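Local coordinates for protein N5-Carboxyaminoimidazole ribonucleotide synthetase (Staphylococcus aureus subsp. aureus, PDB 3ORQ) that catalyses the ATP-dependent joining of bicarbonate to 5-aminoimidazole ribonucleotide, giving N5-carboxyaminoimidazole ribonucleotide in purine biosynthesis, as a member of the ATP-grasp superfamily, at residues 322-327 with 346-351. Numbering follows the deposited sequence.
Sequences DLDLLE and RKDSRK. With POP (pyrophosphate 2-), chain E.
Arg346 binds Asp324 and Glu327 in a salt-bridge network tying the C-terminal domain's helix 320-326 to the loop before strand 351-358. Arginine suits the place because its flat guanidinium can serve two carboxylates, brought there by short Asp324 and longer Glu327. Arg346 grips Glu327 end-on, tip to tip: Arg346 NH2 donates to Glu327 OE1 at 2.7 Å on the syn side, tilted from both planes, while Arg346 NH1 reaches Glu327 OE2 at 3.0 Å almost straight (175°) but from above the carboxylate plane. Arg346 NH1 also donates to Asp324 OD1 (2.8 Å) on the anti side, in the guanidinium plane but tilted from the carboxylate's. A bend at chi3 (-54°) turns NE toward the helix; the two-nitrogen grip should limit rotation.

Aliphatic Leu323 suits the guanidinium face, its CB 3.6 Å above the centre; Phe11 of the second subunit also packs on Leu323, Glu327 and Arg346.

A water forms a further link, donating to Asp324 OD2 and Asp348 OD1, like charges 3.9 Å apart, and probably easing their repulsion. The type I turn Lys347-Arg350 ends at Arg350, whose side chain, extended from CG to NE, reaches the pyrophosphate: Arg350 NE donates to its O5 at 3.0 Å.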
ATOM      1  N   ASP A 322      13.022 -19.735   5.473  1.00 13.07           N
ATOM      2  CA  ASP A 322      11.778 -19.919   4.754  1.00 12.93           C
ATOM      3  C   ASP A 322      11.964 -19.560   3.266  1.00 13.76           C
ATOM      4  O   ASP A 322      11.452 -20.275   2.385  1.00 14.29           O
ATOM      5  CB  ASP A 322      10.662 -19.111   5.402  1.00 13.86           C
ATOM      6  CG  ASP A 322      10.471 -19.466   6.862  1.00 17.51           C
ATOM      7  OD1 ASP A 322      10.472 -20.676   7.146  1.00 20.53           O
ATOM      8  OD2 ASP A 322      10.322 -18.555   7.721  1.00 18.33           O
ATOM      9  N   LEU A 323      12.711 -18.482   2.989  1.00 12.66           N
ATOM     10  CA  LEU A 323      13.097 -18.140   1.603  1.00 12.39           C
ATOM     11  C   LEU A 323      13.882 -19.274   0.954  1.00 13.47           C
ATOM     12  O   LEU A 323      13.624 -19.608  -0.203  1.00 15.99           O
ATOM     13  CB  LEU A 323      13.904 -16.836   1.517  1.00  9.35           C
ATOM     14  CG  LEU A 323      13.227 -15.552   2.019  1.00  8.87           C
ATOM     15  CD1 LEU A 323      14.059 -14.369   1.627  1.00  6.80           C
ATOM     16  CD2 LEU A 323      11.751 -15.387   1.555  1.00  2.00           C
ATOM     17  N   ASP A 324      14.826 -19.869   1.693  1.00 13.00           N
ATOM     18  CA  ASP A 324      15.627 -20.983   1.131  1.00 14.68           C
ATOM     19  C   ASP A 324      14.716 -22.084   0.598  1.00 15.32           C
ATOM     20  O   ASP A 324      14.831 -22.476  -0.571  1.00 14.50           O
ATOM     21  CB  ASP A 324      16.624 -21.548   2.146  1.00 14.68           C
ATOM     22  CG  ASP A 324      17.723 -20.567   2.487  1.00 16.39           C
ATOM     23  OD1 ASP A 324      18.027 -19.700   1.644  1.00 15.92           O
ATOM     24  OD2 ASP A 324      18.276 -20.640   3.607  1.00 17.32           O
ATOM     25  N   LEU A 325      13.811 -22.541   1.477  1.00 15.57           N
ATOM     26  CA  LEU A 325      12.733 -23.481   1.172  1.00 14.53           C
ATOM     27  C   LEU A 325      11.760 -23.048   0.055  1.00 15.61           C
ATOM     28  O   LEU A 325      11.420 -23.859  -0.822  1.00 14.71           O
ATOM     29  CB  LEU A 325      11.928 -23.758   2.450  1.00 14.47           C
ATOM     30  CG  LEU A 325      10.818 -24.832   2.434  1.00 16.05           C
ATOM     31  CD1 LEU A 325      11.447 -26.224   2.115  1.00 18.06           C
ATOM     32  CD2 LEU A 325      10.046 -24.919   3.768  1.00 11.15           C
ATOM     33  N   LEU A 326      11.290 -21.789   0.082  1.00 15.34           N
ATOM     34  CA  LEU A 326      10.072 -21.467  -0.684  1.00 16.38           C
ATOM     35  C   LEU A 326      10.209 -20.543  -1.891  1.00 16.09           C
ATOM     36  O   LEU A 326       9.294 -20.488  -2.735  1.00 17.25           O
ATOM     37  CB  LEU A 326       8.954 -20.960   0.257  1.00 16.55           C
ATOM     38  CG  LEU A 326       8.473 -21.949   1.316  1.00 17.09           C
ATOM     39  CD1 LEU A 326       7.672 -21.259   2.436  1.00 18.17           C
ATOM     40  CD2 LEU A 326       7.631 -23.042   0.666  1.00 18.79           C
ATOM     41  N   GLU A 327      11.328 -19.827  -1.995  1.00 14.66           N
ATOM     42  CA  GLU A 327      11.382 -18.701  -2.934  1.00 16.69           C
ATOM     43  C   GLU A 327      11.116 -19.105  -4.396  1.00 17.94           C
ATOM     44  O   GLU A 327      10.708 -18.268  -5.225  1.00 18.87           O
ATOM     45  CB  GLU A 327      12.683 -17.894  -2.795  1.00 17.04           C
ATOM     46  CG  GLU A 327      13.983 -18.713  -3.058  1.00 20.21           C
ATOM     47  CD  GLU A 327      15.242 -17.942  -2.646  1.00 22.00           C
ATOM     48  OE1 GLU A 327      15.161 -16.691  -2.451  1.00 19.69           O
ATOM     49  OE2 GLU A 327      16.310 -18.580  -2.534  1.00 20.55           O
ATOM     50  N   ARG A 346      20.879 -12.221   3.794  1.00 13.37           N
ATOM     51  CA  ARG A 346      20.000 -13.283   4.273  1.00 14.26           C
ATOM     52  C   ARG A 346      20.612 -14.132   5.425  1.00 15.42           C
ATOM     53  O   ARG A 346      21.719 -14.660   5.285  1.00 16.91           O
ATOM     54  CB  ARG A 346      19.582 -14.194   3.103  1.00 13.94           C
ATOM     55  CG  ARG A 346      18.614 -15.295   3.548  1.00 13.82           C
ATOM     56  CD  ARG A 346      18.197 -16.228   2.445  1.00 13.33           C
ATOM     57  NE  ARG A 346      17.649 -15.530   1.308  1.00 13.35           N
ATOM     58  CZ  ARG A 346      17.228 -16.131   0.191  1.00 14.17           C
ATOM     59  NH1 ARG A 346      17.243 -17.466   0.062  1.00  6.89           N
ATOM     60  NH2 ARG A 346      16.771 -15.382  -0.798  1.00  9.89           N
ATOM     61  N   LYS A 347      19.892 -14.272   6.543  1.00 15.46           N
ATOM     62  CA  LYS A 347      20.285 -15.199   7.611  1.00 17.51           C
ATOM     63  C   LYS A 347      19.073 -16.030   7.994  1.00 17.25           C
ATOM     64  O   LYS A 347      17.929 -15.582   7.860  1.00 15.63           O
ATOM     65  CB  LYS A 347      20.802 -14.482   8.858  1.00 17.56           C
ATOM     66  CG  LYS A 347      21.710 -13.323   8.620  1.00 22.78           C
ATOM     67  CD  LYS A 347      22.285 -12.779   9.931  1.00 30.98           C
ATOM     68  CE  LYS A 347      22.903 -11.368   9.723  1.00 34.33           C
ATOM     69  NZ  LYS A 347      23.723 -10.865  10.886  1.00 32.66           N
ATOM     70  N   ASP A 348      19.334 -17.223   8.517  1.00 17.72           N
ATOM     71  CA  ASP A 348      18.313 -18.257   8.672  1.00 18.20           C
ATOM     72  C   ASP A 348      17.113 -17.822   9.486  1.00 16.49           C
ATOM     73  O   ASP A 348      16.003 -18.259   9.228  1.00 16.53           O
ATOM     74  CB  ASP A 348      18.932 -19.533   9.285  1.00 21.49           C
ATOM     75  CG  ASP A 348      19.900 -20.264   8.317  1.00 25.61           C
ATOM     76  OD1 ASP A 348      19.847 -20.039   7.077  1.00 20.90           O
ATOM     77  OD2 ASP A 348      20.715 -21.080   8.825  1.00 31.01           O
ATOM     78  N   SER A 349      17.340 -16.958  10.465  1.00 16.61           N
ATOM     79  CA  SER A 349      16.296 -16.561  11.405  1.00 16.19           C
ATOM     80  C   SER A 349      15.929 -15.085  11.263  1.00 13.32           C
ATOM     81  O   SER A 349      15.081 -14.578  11.974  1.00 10.80           O
ATOM     82  CB  SER A 349      16.727 -16.854  12.855  1.00 17.86           C
ATOM     83  OG  SER A 349      16.676 -18.239  13.101  1.00 21.86           O
ATOM     84  N   ARG A 350      16.571 -14.398  10.335  1.00 12.88           N
ATOM     85  CA  ARG A 350      16.264 -12.997  10.109  1.00  9.14           C
ATOM     86  C   ARG A 350      14.897 -12.915   9.401  1.00  8.82           C
ATOM     87  O   ARG A 350      14.577 -13.731   8.530  1.00  8.37           O
ATOM     88  CB  ARG A 350      17.397 -12.387   9.258  1.00  8.88           C
ATOM     89  CG  ARG A 350      17.340 -10.865   9.192  1.00 12.18           C
ATOM     90  CD  ARG A 350      18.533 -10.241   8.578  1.00 13.20           C
ATOM     91  NE  ARG A 350      18.507  -8.785   8.753  1.00 18.18           N
ATOM     92  CZ  ARG A 350      19.253  -7.907   8.066  1.00 21.56           C
ATOM     93  NH1 ARG A 350      20.130  -8.329   7.138  1.00 25.84           N
ATOM     94  NH2 ARG A 350      19.147  -6.599   8.319  1.00 16.56           N
ATOM     95  N   LYS A 351      14.083 -11.946   9.780  1.00  8.94           N
ATOM     96  CA  LYS A 351      12.770 -11.748   9.173  1.00  7.28           C
ATOM     97  C   LYS A 351      13.026 -11.035   7.877  1.00  7.69           C
ATOM     98  O   LYS A 351      13.450  -9.877   7.895  1.00 10.57           O
ATOM     99  CB  LYS A 351      11.904 -10.880  10.075  1.00  7.87           C
ATOM    100  CG  LYS A 351      11.469 -11.567  11.332  1.00 12.31           C
ATOM    101  CD  LYS A 351      10.748 -10.635  12.279  1.00 14.19           C
ATOM    102  CE  LYS A 351      10.409 -11.364  13.554  1.00 16.33           C
ATOM    103  NZ  LYS A 351       9.645 -10.453  14.489  1.00 15.35           N
TER
HETATM  104  P1  POP E 377      18.394  -8.798  13.305  1.00 87.77           P
HETATM  105  O1  POP E 377      19.338  -8.475  14.451  1.00 88.30           O
HETATM  106  O2  POP E 377      18.940  -9.866  12.375  1.00 84.19           O
HETATM  107  O3  POP E 377      17.054  -9.251  13.844  1.00 86.48           O
HETATM  108  O   POP E 377      18.290  -7.385  12.536  1.00 96.29           O
HETATM  109  P2  POP E 377      16.973  -6.939  11.732  1.00 77.87           P
HETATM  110  O4  POP E 377      15.929  -6.467  12.727  1.00 78.14           O
HETATM  111  O5  POP E 377      16.493  -8.102  10.914  1.00 76.73           O
HETATM  112  O6  POP E 377      17.381  -5.824  10.810  1.00 79.77           O
HETATM  113  O   HOH W   1      18.977 -18.539   5.178  1.00 17.56           O